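Side-chain contacts in glycosyl hydrolase (PDB 5NDX), which probably hydrolyses O-glycosidic bonds as an alpha-L-iduronidase of glycoside hydrolase family 39: residues N19-G24 / R290-H295; I53-V58 / F307-S312; Y283-I288 / L366-L371. The protein carries 2 engineered substitutions. All blocks are in the same frame, centred on the assembly; numbering follows the deposited sequence.

Contact 1: N19-G24 / R290-H295; sequences NRFWRG and RIIEQH. With 8U8 ((2~{R},3~{S},4~{S},5~{R},6~{S})-6-(4-methyl-2-oxidanylidene-chromen-7-yl)oxy-3,4,5-tris(oxidanyl)oxane-2-carboxylic acid), chain N; SO4 (sulfate ion), chain B.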
loop_
_atom_site.group_PDB
_atom_site.type_symbol
_atom_site.label_atom_id
_atom_site.label_comp_id
_atom_site.label_asym_id
_atom_site.label_seq_id
_atom_site.Cartn_x
_atom_site.Cartn_y
_atom_site.Cartn_z
ATOM N N ASN A 19 12.833 2.117 -8.703
ATOM C CA ASN A 19 11.563 1.445 -8.691
ATOM C C ASN A 19 10.818 1.702 -7.394
ATOM O O ASN A 19 11.420 1.718 -6.301
ATOM C CB ASN A 19 11.764 -0.038 -8.853
ATOM C CG ASN A 19 12.186 -0.409 -10.279
ATOM O OD1 ASN A 19 13.405 -0.449 -10.430
ATOM N N ARG A 20 9.508 1.869 -7.532
ATOM C CA ARG A 20 8.605 1.952 -6.382
ATOM C C ARG A 20 8.234 0.531 -6.057
ATOM O O ARG A 20 7.260 -0.005 -6.559
ATOM C CB ARG A 20 7.381 2.832 -6.693
ATOM C CG ARG A 20 7.794 4.267 -7.122
ATOM C CD ARG A 20 6.630 5.120 -7.629
ATOM N NE ARG A 20 6.017 4.380 -8.705
ATOM C CZ ARG A 20 4.734 4.250 -8.944
ATOM N NH1 ARG A 20 3.787 4.891 -8.249
ATOM N NH2 ARG A 20 4.411 3.416 -9.889
ATOM N N PHE A 21 9.039 -0.089 -5.192
ATOM C CA PHE A 21 8.998 -1.509 -4.965
ATOM C C PHE A 21 8.077 -1.985 -3.813
ATOM O O PHE A 21 8.115 -3.160 -3.448
ATOM C CB PHE A 21 10.446 -2.013 -4.753
ATOM C CG PHE A 21 11.151 -1.403 -3.550
ATOM C CD1 PHE A 21 10.912 -1.868 -2.272
ATOM C CD2 PHE A 21 12.025 -0.343 -3.707
ATOM C CE1 PHE A 21 11.538 -1.278 -1.170
ATOM C CE2 PHE A 21 12.660 0.265 -2.614
ATOM C CZ PHE A 21 12.427 -0.214 -1.360
ATOM N N TRP A 22 7.281 -1.084 -3.247
ATOM C CA TRP A 22 6.526 -1.281 -2.017
ATOM C C TRP A 22 5.025 -1.216 -2.267
ATOM O O TRP A 22 4.256 -0.966 -1.321
ATOM C CB TRP A 22 6.860 -0.175 -0.995
ATOM C CG TRP A 22 6.629 1.194 -1.610
ATOM C CD1 TRP A 22 5.431 1.855 -1.763
ATOM C CD2 TRP A 22 7.618 2.008 -2.218
ATOM N NE1 TRP A 22 5.647 3.054 -2.376
ATOM C CE2 TRP A 22 6.975 3.159 -2.694
ATOM C CE3 TRP A 22 9.004 1.886 -2.378
ATOM C CZ2 TRP A 22 7.669 4.193 -3.335
ATOM C CZ3 TRP A 22 9.694 2.901 -3.012
ATOM C CH2 TRP A 22 9.025 4.059 -3.462
ATOM N N ARG A 23 4.589 -1.461 -3.497
ATOM C CA ARG A 23 3.223 -1.078 -3.900
ATOM C C ARG A 23 2.260 -2.242 -3.692
ATOM O O ARG A 23 1.668 -2.796 -4.619
ATOM C CB ARG A 23 3.182 -0.518 -5.310
ATOM C CG ARG A 23 3.841 0.860 -5.475
ATOM C CD ARG A 23 4.648 1.050 -6.771
ATOM N NE ARG A 23 3.854 0.820 -7.779
ATOM C CZ ARG A 23 3.964 0.184 -8.920
ATOM N NH1 ARG A 23 5.038 -0.283 -9.568
ATOM N NH2 ARG A 23 2.788 0.219 -9.501
ATOM N N GLY A 24 2.098 -2.590 -2.436
ATOM C CA GLY A 24 1.293 -3.737 -2.039
ATOM C C GLY A 24 0.843 -3.646 -0.621
ATOM O O GLY A 24 1.529 -3.064 0.231
ATOM N N ARG A 290 11.047 5.107 6.203
ATOM C CA ARG A 290 12.360 4.786 6.673
ATOM C C ARG A 290 12.778 3.360 6.306
ATOM O O ARG A 290 13.899 3.144 5.862
ATOM C CB ARG A 290 12.455 5.025 8.179
ATOM C CG ARG A 290 13.627 4.396 8.859
ATOM C CD ARG A 290 13.742 4.960 10.251
ATOM N NE ARG A 290 14.704 4.253 11.057
ATOM C CZ ARG A 290 15.920 4.670 11.403
ATOM N NH1 ARG A 290 16.425 5.803 11.020
ATOM N NH2 ARG A 290 16.664 3.866 12.122
ATOM N N ILE A 291 11.890 2.411 6.500
ATOM C CA ILE A 291 12.111 1.021 6.075
ATOM C C ILE A 291 12.380 0.915 4.547
ATOM O O ILE A 291 13.339 0.250 4.082
ATOM C CB ILE A 291 10.939 0.164 6.475
ATOM C CG1 ILE A 291 10.977 -0.080 7.992
ATOM C CG2 ILE A 291 10.928 -1.176 5.757
ATOM C CD1 ILE A 291 9.657 -0.545 8.546
ATOM N N ILE A 292 11.565 1.618 3.780
ATOM C CA ILE A 292 11.773 1.695 2.351
ATOM C C ILE A 292 13.131 2.273 2.001
ATOM O O ILE A 292 13.882 1.685 1.189
ATOM C CB ILE A 292 10.621 2.461 1.671
ATOM C CG1 ILE A 292 9.372 1.544 1.675
ATOM C CG2 ILE A 292 11.036 2.943 0.278
ATOM C CD1 ILE A 292 8.038 2.248 1.465
ATOM N N GLU A 293 13.482 3.410 2.611
ATOM C CA GLU A 293 14.741 4.033 2.254
ATOM C C GLU A 293 15.952 3.146 2.611
ATOM O O GLU A 293 16.943 3.107 1.865
ATOM C CB GLU A 293 14.847 5.419 2.875
ATOM C CG GLU A 293 16.054 6.213 2.420
ATOM C CD GLU A 293 17.336 5.963 3.210
ATOM O OE1 GLU A 293 17.302 5.385 4.312
ATOM O OE2 GLU A 293 18.394 6.422 2.709
ATOM N N GLN A 294 15.879 2.452 3.738
ATOM C CA GLN A 294 16.914 1.512 4.122
ATOM C C GLN A 294 17.076 0.365 3.100
ATOM O O GLN A 294 18.200 -0.045 2.788
ATOM C CB GLN A 294 16.632 0.908 5.508
ATOM C CG GLN A 294 16.818 1.867 6.669
ATOM C CD GLN A 294 16.162 1.365 7.960
ATOM O OE1 GLN A 294 15.369 0.446 7.969
ATOM N NE2 GLN A 294 16.441 2.025 9.026
ATOM N N HIS A 295 15.971 -0.185 2.624
ATOM C CA HIS A 295 16.057 -1.204 1.588
ATOM C C HIS A 295 16.685 -0.636 0.297
ATOM O O HIS A 295 17.518 -1.291 -0.333
ATOM C CB HIS A 295 14.678 -1.801 1.288
ATOM C CG HIS A 295 14.255 -2.821 2.277
ATOM N ND1 HIS A 295 13.797 -2.485 3.533
ATOM C CD2 HIS A 295 14.217 -4.179 2.202
ATOM C CE1 HIS A 295 13.520 -3.594 4.201
ATOM N NE2 HIS A 295 13.758 -4.634 3.413
HETATM C C15 8U8 N . 6.116 -11.275 -5.930
HETATM C C13 8U8 N . 6.905 -10.619 -6.878
HETATM C C14 8U8 N . 7.971 -11.281 -7.473
HETATM C C16 8U8 N . 8.707 -10.658 -8.472
HETATM O O9 8U8 N . 9.677 -11.234 -8.947
HETATM O O8 8U8 N . 8.442 -9.371 -8.823
HETATM C C11 8U8 N . 7.380 -8.731 -8.292
HETATM C C10 8U8 N . 7.137 -7.474 -8.789
HETATM C C12 8U8 N . 6.598 -9.325 -7.312
HETATM C C7 8U8 N . 5.511 -8.596 -6.829
HETATM C C8 8U8 N . 5.267 -7.319 -7.323
HETATM C C9 8U8 N . 6.068 -6.746 -8.314
HETATM O O2 8U8 N . 5.772 -5.489 -8.778
HETATM C C5 8U8 N . 6.279 -5.082 -10.076
HETATM O O1 8U8 N . 7.571 -4.555 -9.724
HETATM C C1 8U8 N . 8.349 -3.907 -10.755
HETATM C C6 8U8 N . 8.757 -4.913 -11.889
HETATM O O7 8U8 N . 8.828 -6.129 -11.621
HETATM O O6 8U8 N . 8.926 -4.437 -13.022
HETATM C C2 8U8 N . 7.487 -2.762 -11.280
HETATM O O5 8U8 N . 8.169 -1.990 -12.317
HETATM C C3 8U8 N . 6.140 -3.309 -11.804
HETATM O O4 8U8 N . 5.355 -2.212 -12.191
HETATM C C4 8U8 N . 5.403 -4.040 -10.680
HETATM O O3 8U8 N . 4.201 -4.654 -11.150
HETATM S S SO4 B . 7.836 1.354 -10.717
HETATM O O1 SO4 B . 9.065 2.153 -10.564
HETATM O O2 SO4 B . 6.678 2.262 -10.937
HETATM O O3 SO4 B . 7.617 0.412 -9.590
HETATM O O4 SO4 B . 7.996 0.517 -11.935
#
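Apolar packing of a loop against a helix is at work here, at the N-terminal end of a TIM barrel: 19-24 leads into the barrel strand 24-27, and F21 and W22 lie against I292 and H295 of helix 282-300. I292 carries the contact. Its CD1 lies over one face of the W22 indole in a CH-pi contact, 3.9 Å from the centroid of the five-membered ring, while the other branch, CG2, touches W22 CE3 at 3.5 Å. R20 CA covers the opposite indole face. With CG wedged between backbone N and carbonyl carbon (chi1 61°), F21 sends its ring edge to the helix, where CZ comes 3.5 Å from I292 O; W22 CE3 rests over the centre of one F21 face. H295 meets F21 CZ through CB at 3.8 Å, while its ring ND1 donates to I291 O at 2.8 Å, nearly straight at 165°. The other flank of the loop is polar. R20 and R23 overlay their guanidinium groups beside a sulfate, probably from the crystallisation liquor. R20 NE and NH2 both donate to sulfate O2 and R20 N to O1; R23 NH1 donates to sulfate O3 at 2.7 Å and to O4 of the ligand 8U8 at 3.3 Å.

Contact 2: I53-V58 / F307-S312; sequences IKFLRV and FTFLSS. Unlike the reference sequence in segment 307-312: S312 (reference Asn). With 8U8 ((2~{R},3~{S},4~{S},5~{R},6~{S})-6-(4-methyl-2-oxidanylidene-chromen-7-yl)oxy-3,4,5-tris(oxidanyl)oxane-2-carboxylic acid), chain N.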
loop_
_atom_site.group_PDB
_atom_site.type_symbol
_atom_site.label_atom_id
_atom_site.label_comp_id
_atom_site.label_asym_id
_atom_site.label_seq_id
_atom_site.Cartn_x
_atom_site.Cartn_y
_atom_site.Cartn_z
ATOM N N ILE A 53 -0.696 1.758 -4.922
ATOM C CA ILE A 53 -0.835 0.368 -4.462
ATOM C C ILE A 53 -1.412 -0.439 -5.613
ATOM O O ILE A 53 -2.447 -0.072 -6.183
ATOM C CB ILE A 53 -1.737 0.221 -3.218
ATOM C CG1 ILE A 53 -1.080 0.908 -2.004
ATOM C CG2 ILE A 53 -1.907 -1.259 -2.852
ATOM C CD1 ILE A 53 -2.036 1.063 -0.837
ATOM N N LYS A 54 -0.750 -1.544 -5.908
ATOM C CA LYS A 54 -1.056 -2.355 -7.090
ATOM C C LYS A 54 -1.468 -3.788 -6.761
ATOM O O LYS A 54 -2.317 -4.328 -7.471
ATOM C CB LYS A 54 0.143 -2.361 -8.001
ATOM C CG LYS A 54 -0.019 -3.092 -9.321
ATOM C CD LYS A 54 1.207 -2.841 -10.186
ATOM C CE LYS A 54 1.093 -3.610 -11.525
ATOM N NZ LYS A 54 2.231 -3.152 -12.391
ATOM N N PHE A 55 -0.865 -4.386 -5.724
ATOM C CA PHE A 55 -1.095 -5.778 -5.345
ATOM C C PHE A 55 -1.755 -5.915 -3.986
ATOM O O PHE A 55 -1.429 -5.164 -3.064
ATOM C CB PHE A 55 0.220 -6.560 -5.375
ATOM C CG PHE A 55 0.845 -6.629 -6.747
ATOM C CD1 PHE A 55 0.405 -7.574 -7.668
ATOM C CD2 PHE A 55 1.812 -5.769 -7.108
ATOM C CE1 PHE A 55 0.939 -7.628 -8.944
ATOM C CE2 PHE A 55 2.371 -5.809 -8.389
ATOM C CZ PHE A 55 1.928 -6.759 -9.315
ATOM N N LEU A 56 -2.702 -6.847 -3.880
ATOM C CA LEU A 56 -3.292 -7.252 -2.620
ATOM C C LEU A 56 -2.932 -8.694 -2.350
ATOM O O LEU A 56 -3.149 -9.550 -3.220
ATOM C CB LEU A 56 -4.801 -7.182 -2.689
ATOM C CG LEU A 56 -5.505 -5.876 -2.710
ATOM C CD1 LEU A 56 -7.000 -6.125 -2.613
ATOM C CD2 LEU A 56 -5.044 -4.998 -1.545
ATOM N N ARG A 57 -2.425 -8.957 -1.168
ATOM C CA ARG A 57 -2.003 -10.277 -0.745
ATOM C C ARG A 57 -3.017 -10.714 0.310
ATOM O O ARG A 57 -2.944 -10.315 1.479
ATOM C CB ARG A 57 -0.597 -10.256 -0.190
ATOM C CG ARG A 57 -0.089 -11.607 0.303
ATOM C CD ARG A 57 1.435 -11.628 0.495
ATOM N NE ARG A 57 1.731 -12.165 1.799
ATOM C CZ ARG A 57 2.038 -13.411 2.092
ATOM N NH1 ARG A 57 2.148 -14.326 1.169
ATOM N NH2 ARG A 57 2.230 -13.744 3.333
ATOM N N VAL A 58 -4.025 -11.445 -0.131
ATOM C CA VAL A 58 -5.146 -11.798 0.747
ATOM C C VAL A 58 -5.089 -13.304 1.097
ATOM O O VAL A 58 -5.090 -14.155 0.173
ATOM C CB VAL A 58 -6.489 -11.475 0.074
ATOM C CG1 VAL A 58 -7.635 -11.898 0.965
ATOM C CG2 VAL A 58 -6.604 -9.982 -0.296
ATOM N N PHE A 307 16.548 -7.252 -4.694
ATOM C CA PHE A 307 15.369 -7.018 -3.851
ATOM C C PHE A 307 14.288 -6.386 -4.721
ATOM O O PHE A 307 14.518 -5.371 -5.319
ATOM C CB PHE A 307 15.660 -6.148 -2.634
ATOM C CG PHE A 307 14.527 -6.126 -1.666
ATOM C CD1 PHE A 307 14.392 -7.126 -0.703
ATOM C CD2 PHE A 307 13.550 -5.147 -1.757
ATOM C CE1 PHE A 307 13.299 -7.125 0.146
ATOM C CE2 PHE A 307 12.474 -5.124 -0.891
ATOM C CZ PHE A 307 12.352 -6.125 0.061
ATOM N N THR A 308 13.114 -6.991 -4.782
ATOM C CA THR A 308 12.121 -6.650 -5.794
ATOM C C THR A 308 10.767 -6.136 -5.300
ATOM O O THR A 308 10.101 -5.379 -6.040
ATOM C CB THR A 308 11.918 -7.900 -6.703
ATOM O OG1 THR A 308 13.168 -8.183 -7.351
ATOM C CG2 THR A 308 10.891 -7.679 -7.780
ATOM N N PHE A 309 10.297 -6.600 -4.145
ATOM C CA PHE A 309 8.994 -6.198 -3.654
ATOM C C PHE A 309 8.939 -6.269 -2.127
ATOM O O PHE A 309 9.497 -7.160 -1.517
ATOM C CB PHE A 309 7.941 -7.085 -4.279
ATOM C CG PHE A 309 6.528 -6.680 -4.033
ATOM C CD1 PHE A 309 6.065 -5.474 -4.459
ATOM C CD2 PHE A 309 5.642 -7.570 -3.485
ATOM C CE1 PHE A 309 4.741 -5.115 -4.302
ATOM C CE2 PHE A 309 4.309 -7.236 -3.308
ATOM C CZ PHE A 309 3.864 -5.981 -3.696
ATOM N N LEU A 310 8.284 -5.284 -1.551
ATOM C CA LEU A 310 8.091 -5.173 -0.103
ATOM C C LEU A 310 6.613 -4.883 0.067
ATOM O O LEU A 310 6.115 -3.873 -0.438
ATOM C CB LEU A 310 8.961 -4.062 0.431
ATOM C CG LEU A 310 8.912 -3.773 1.922
ATOM C CD1 LEU A 310 10.190 -3.067 2.282
ATOM C CD2 LEU A 310 7.722 -2.918 2.302
ATOM N N SER A 311 5.878 -5.796 0.679
ATOM C CA SER A 311 4.441 -5.592 0.877
ATOM C C SER A 311 4.202 -5.351 2.368
ATOM O O SER A 311 4.711 -6.077 3.204
ATOM C CB SER A 311 3.676 -6.813 0.383
ATOM O OG SER A 311 2.267 -6.688 0.458
ATOM N N SER A 312 3.400 -4.360 2.663
ATOM C CA SER A 312 2.866 -4.104 3.980
ATOM C C SER A 312 1.665 -5.012 4.216
ATOM O O SER A 312 1.135 -5.580 3.288
ATOM C CB SER A 312 2.480 -2.630 4.064
ATOM O OG SER A 312 3.660 -1.876 4.025
HETATM C C15 8U8 N . 6.116 -11.275 -5.930
HETATM C C13 8U8 N . 6.905 -10.619 -6.878
HETATM C C14 8U8 N . 7.971 -11.281 -7.473
HETATM C C16 8U8 N . 8.707 -10.658 -8.472
HETATM O O9 8U8 N . 9.677 -11.234 -8.947
HETATM O O8 8U8 N . 8.442 -9.371 -8.823
HETATM C C11 8U8 N . 7.380 -8.731 -8.292
HETATM C C10 8U8 N . 7.137 -7.474 -8.789
HETATM C C12 8U8 N . 6.598 -9.325 -7.312
HETATM C C7 8U8 N . 5.511 -8.596 -6.829
HETATM C C8 8U8 N . 5.267 -7.319 -7.323
HETATM C C9 8U8 N . 6.068 -6.746 -8.314
HETATM O O2 8U8 N . 5.772 -5.489 -8.778
HETATM C C5 8U8 N . 6.279 -5.082 -10.076
HETATM O O1 8U8 N . 7.571 -4.555 -9.724
HETATM C C1 8U8 N . 8.349 -3.907 -10.755
HETATM C C6 8U8 N . 8.757 -4.913 -11.889
HETATM O O7 8U8 N . 8.828 -6.129 -11.621
HETATM O O6 8U8 N . 8.926 -4.437 -13.022
HETATM C C2 8U8 N . 7.487 -2.762 -11.280
HETATM O O5 8U8 N . 8.169 -1.990 -12.317
HETATM C C3 8U8 N . 6.140 -3.309 -11.804
HETATM O O4 8U8 N . 5.355 -2.212 -12.191
HETATM C C4 8U8 N . 5.403 -4.040 -10.680
HETATM O O3 8U8 N . 4.201 -4.654 -11.150
HETATM O O HOH W 1 0.879 -7.222 -1.760
#
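The F55 ring leaves its strand with CG anti to the carbonyl carbon (chi1 -63°), whereas F309 has CG anti to its own backbone N (chi1 -171°), and these two settings bring both rings together at the N-terminal mouth of the TIM barrel. Strands 55-58 and 307-310 are not neighbours: strand 24-27 runs between them, so the phenylalanines meet across its inner side. F55 CD2 approaches F309 CZ to 4.0 Å, with the ring planes steeply inclined at 79° and the centroids 5.6 Å apart. The pair helps form the pocket of one of two bound 8U8 molecules, probably not the catalytic pocket. The coumarin lies over a face of F309, its C8 being 3.5 Å above the ring plane and offset toward the rim. F55 meets the same part of the ligand, CE2 lying 3.4 Å from C8. Aromatic walls thus take the flat aglycone, while K54, extended along its whole chain, carries NZ to the sugar and donates to ligand O3 at 2.8 Å and more weakly to O4. Deeper along the strand, R57 forms salt bridges with E95, E142, D264 and E265, a charged cluster inside the barrel. At the edge of the F309 ring, in its plane, a water bridges the two segments, hydrogen-bonded to S311 OG at 2.7 Å and donating a weak bond of 3.4 Å to F55 O.

Contact 3: Y283-I288 / L366-L371; sequences YYAGII and LTSMEL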
loop_
_atom_site.group_PDB
_atom_site.type_symbol
_atom_site.label_atom_id
_atom_site.label_comp_id
_atom_site.label_asym_id
_atom_site.label_seq_id
_atom_site.Cartn_x
_atom_site.Cartn_y
_atom_site.Cartn_z
ATOM N N TYR A 283 4.283 8.926 13.133
ATOM C CA TYR A 283 5.344 7.974 13.347
ATOM C C TYR A 283 5.284 6.840 12.353
ATOM O O TYR A 283 6.312 6.417 11.844
ATOM C CB TYR A 283 5.329 7.401 14.779
ATOM C CG TYR A 283 6.322 6.268 14.981
ATOM C CD1 TYR A 283 5.986 4.968 14.662
ATOM C CD2 TYR A 283 7.606 6.511 15.435
ATOM C CE1 TYR A 283 6.881 3.926 14.813
ATOM C CE2 TYR A 283 8.517 5.483 15.561
ATOM C CZ TYR A 283 8.139 4.197 15.268
ATOM O OH TYR A 283 9.012 3.155 15.393
ATOM N N TYR A 284 4.084 6.339 12.086
ATOM C CA TYR A 284 3.929 5.217 11.198
ATOM C C TYR A 284 4.244 5.620 9.741
ATOM O O TYR A 284 4.847 4.854 9.050
ATOM C CB TYR A 284 2.530 4.660 11.275
ATOM C CG TYR A 284 2.270 3.324 10.574
ATOM C CD1 TYR A 284 3.254 2.332 10.422
ATOM C CD2 TYR A 284 0.983 3.018 10.148
ATOM C CE1 TYR A 284 2.938 1.100 9.841
ATOM C CE2 TYR A 284 0.690 1.820 9.548
ATOM C CZ TYR A 284 1.662 0.848 9.385
ATOM O OH TYR A 284 1.292 -0.343 8.775
ATOM N N ALA A 285 3.867 6.826 9.327
ATOM C CA ALA A 285 4.241 7.280 8.002
ATOM C C ALA A 285 5.734 7.337 7.872
ATOM O O ALA A 285 6.297 6.928 6.849
ATOM C CB ALA A 285 3.624 8.650 7.729
ATOM N N GLY A 286 6.392 7.908 8.902
ATOM C CA GLY A 286 7.847 8.033 8.910
ATOM C C GLY A 286 8.547 6.699 8.825
ATOM O O GLY A 286 9.450 6.492 7.996
ATOM N N ILE A 287 8.087 5.780 9.646
ATOM C CA ILE A 287 8.714 4.474 9.752
ATOM C C ILE A 287 8.543 3.617 8.504
ATOM O O ILE A 287 9.458 2.894 8.130
ATOM C CB ILE A 287 8.259 3.737 11.052
ATOM C CG1 ILE A 287 9.399 2.864 11.577
ATOM C CG2 ILE A 287 7.107 2.820 10.815
ATOM C CD1 ILE A 287 10.497 3.705 12.231
ATOM N N ILE A 288 7.378 3.650 7.856
ATOM C CA ILE A 288 7.226 2.984 6.530
ATOM C C ILE A 288 8.243 3.528 5.512
ATOM O O ILE A 288 8.926 2.766 4.792
ATOM C CB ILE A 288 5.797 3.201 5.991
ATOM C CG1 ILE A 288 4.779 2.352 6.814
ATOM C CG2 ILE A 288 5.659 2.786 4.524
ATOM C CD1 ILE A 288 3.321 2.766 6.648
ATOM N N LEU A 366 -1.761 4.784 4.911
ATOM C CA LEU A 366 -2.221 4.983 3.539
ATOM C C LEU A 366 -1.683 6.283 2.982
ATOM O O LEU A 366 -1.146 6.282 1.876
ATOM C CB LEU A 366 -3.762 4.974 3.405
ATOM C CG LEU A 366 -4.357 5.126 2.003
ATOM C CD1 LEU A 366 -3.690 4.134 1.050
ATOM C CD2 LEU A 366 -5.855 4.865 2.035
ATOM N N THR A 367 -1.758 7.354 3.760
ATOM C CA THR A 367 -1.309 8.655 3.285
ATOM C C THR A 367 0.167 8.665 2.998
ATOM O O THR A 367 0.622 9.295 2.031
ATOM C CB THR A 367 -1.713 9.793 4.208
ATOM O OG1 THR A 367 -1.182 9.559 5.521
ATOM C CG2 THR A 367 -3.221 9.905 4.273
ATOM N N SER A 368 0.938 7.939 3.785
ATOM C CA SER A 368 2.353 7.847 3.505
ATOM C C SER A 368 2.562 7.230 2.095
ATOM O O SER A 368 3.435 7.683 1.360
ATOM C CB SER A 368 3.107 7.015 4.542
ATOM O OG SER A 368 2.521 5.734 4.610
ATOM N N MET A 369 1.789 6.193 1.774
ATOM C CA MET A 369 1.855 5.553 0.456
ATOM C C MET A 369 1.360 6.426 -0.682
ATOM O O MET A 369 1.900 6.335 -1.808
ATOM C CB MET A 369 1.160 4.191 0.483
ATOM C CG MET A 369 1.896 3.235 1.430
ATOM S SD MET A 369 1.080 1.662 1.495
ATOM C CE MET A 369 2.052 0.718 0.343
ATOM N N GLU A 370 0.400 7.298 -0.404
ATOM C CA GLU A 370 0.008 8.335 -1.357
ATOM C C GLU A 370 1.160 9.259 -1.750
ATOM O O GLU A 370 1.334 9.547 -2.933
ATOM C CB GLU A 370 -1.155 9.193 -0.846
ATOM C CG GLU A 370 -2.481 8.450 -0.769
ATOM C CD GLU A 370 -3.701 9.338 -0.385
ATOM O OE1 GLU A 370 -4.294 10.072 -1.226
ATOM O OE2 GLU A 370 -4.085 9.278 0.785
ATOM N N LEU A 371 1.928 9.718 -0.764
ATOM C CA LEU A 371 3.072 10.527 -1.014
ATOM C C LEU A 371 4.146 9.776 -1.758
ATOM O O LEU A 371 4.691 10.283 -2.734
ATOM C CB LEU A 371 3.648 11.148 0.272
ATOM C CG LEU A 371 3.073 12.501 0.681
ATOM C CD1 LEU A 371 1.602 12.458 0.877
ATOM C CD2 LEU A 371 3.686 12.988 1.986
#
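S368, I288 and A285 supply most of the surface buried where helices 282-300 and 364-372 pack together, and the small size of A285 and S368 illustrates how two helices can come close. S368 gives up most. Its CB lies 3.6 Å from A285 CB and 3.7 Å from A285 CA, and the two alpha carbons are only 4.9 Å apart. At this point little more than A285 CB and S368 CB lies between the backbones. The hydroxyl of S368 stands between backbone N and carbonyl carbon (chi1 56°), a setting from which OG donates a hydrogen bond to P364 O one turn earlier in its own helix. Its polar need is therefore met within the helix, and toward helix 282-300 the oxygen is in van der Waals contact with I288 CD1 at 3.7 Å. That same methyl lies over the centre of the Y284 ring, 3.6 Å above its plane, so I288 is wedged between an aromatic face of its own helix and the serine opposite. Beyond the interface, A285 rests on I445 and S368 on L519, residues of the large mixed beta sheet. This is close helix-helix packing in the outer layer of the TIM barrel, where it borders that sheet.

Followed from the N terminus, the chain passes 19-24, then 53-58, 283-288, 290-295, 307-312 and finally 366-371. Contact 1 closes a loop of 265 residues, contact 2 one of 248 and contact 3 one of 77. None is enclosed by another; each pair crosses, since the segments alternate. Contact 1 joins the entrance to the first barrel strand to helix 282-300, and contact 3 uses the preceding turns of that helix to hold helix 364-372. Contact 2 bridges strands 55-58 and 307-310 at the N-terminal end of the barrel. Direct touches connect them: F21 O probably accepts from L310 N, R23 O from K54 N, and M369 CE packs against W22 O and I53 CG1. Contacts 1 and 2 also touch the same 8U8 molecule.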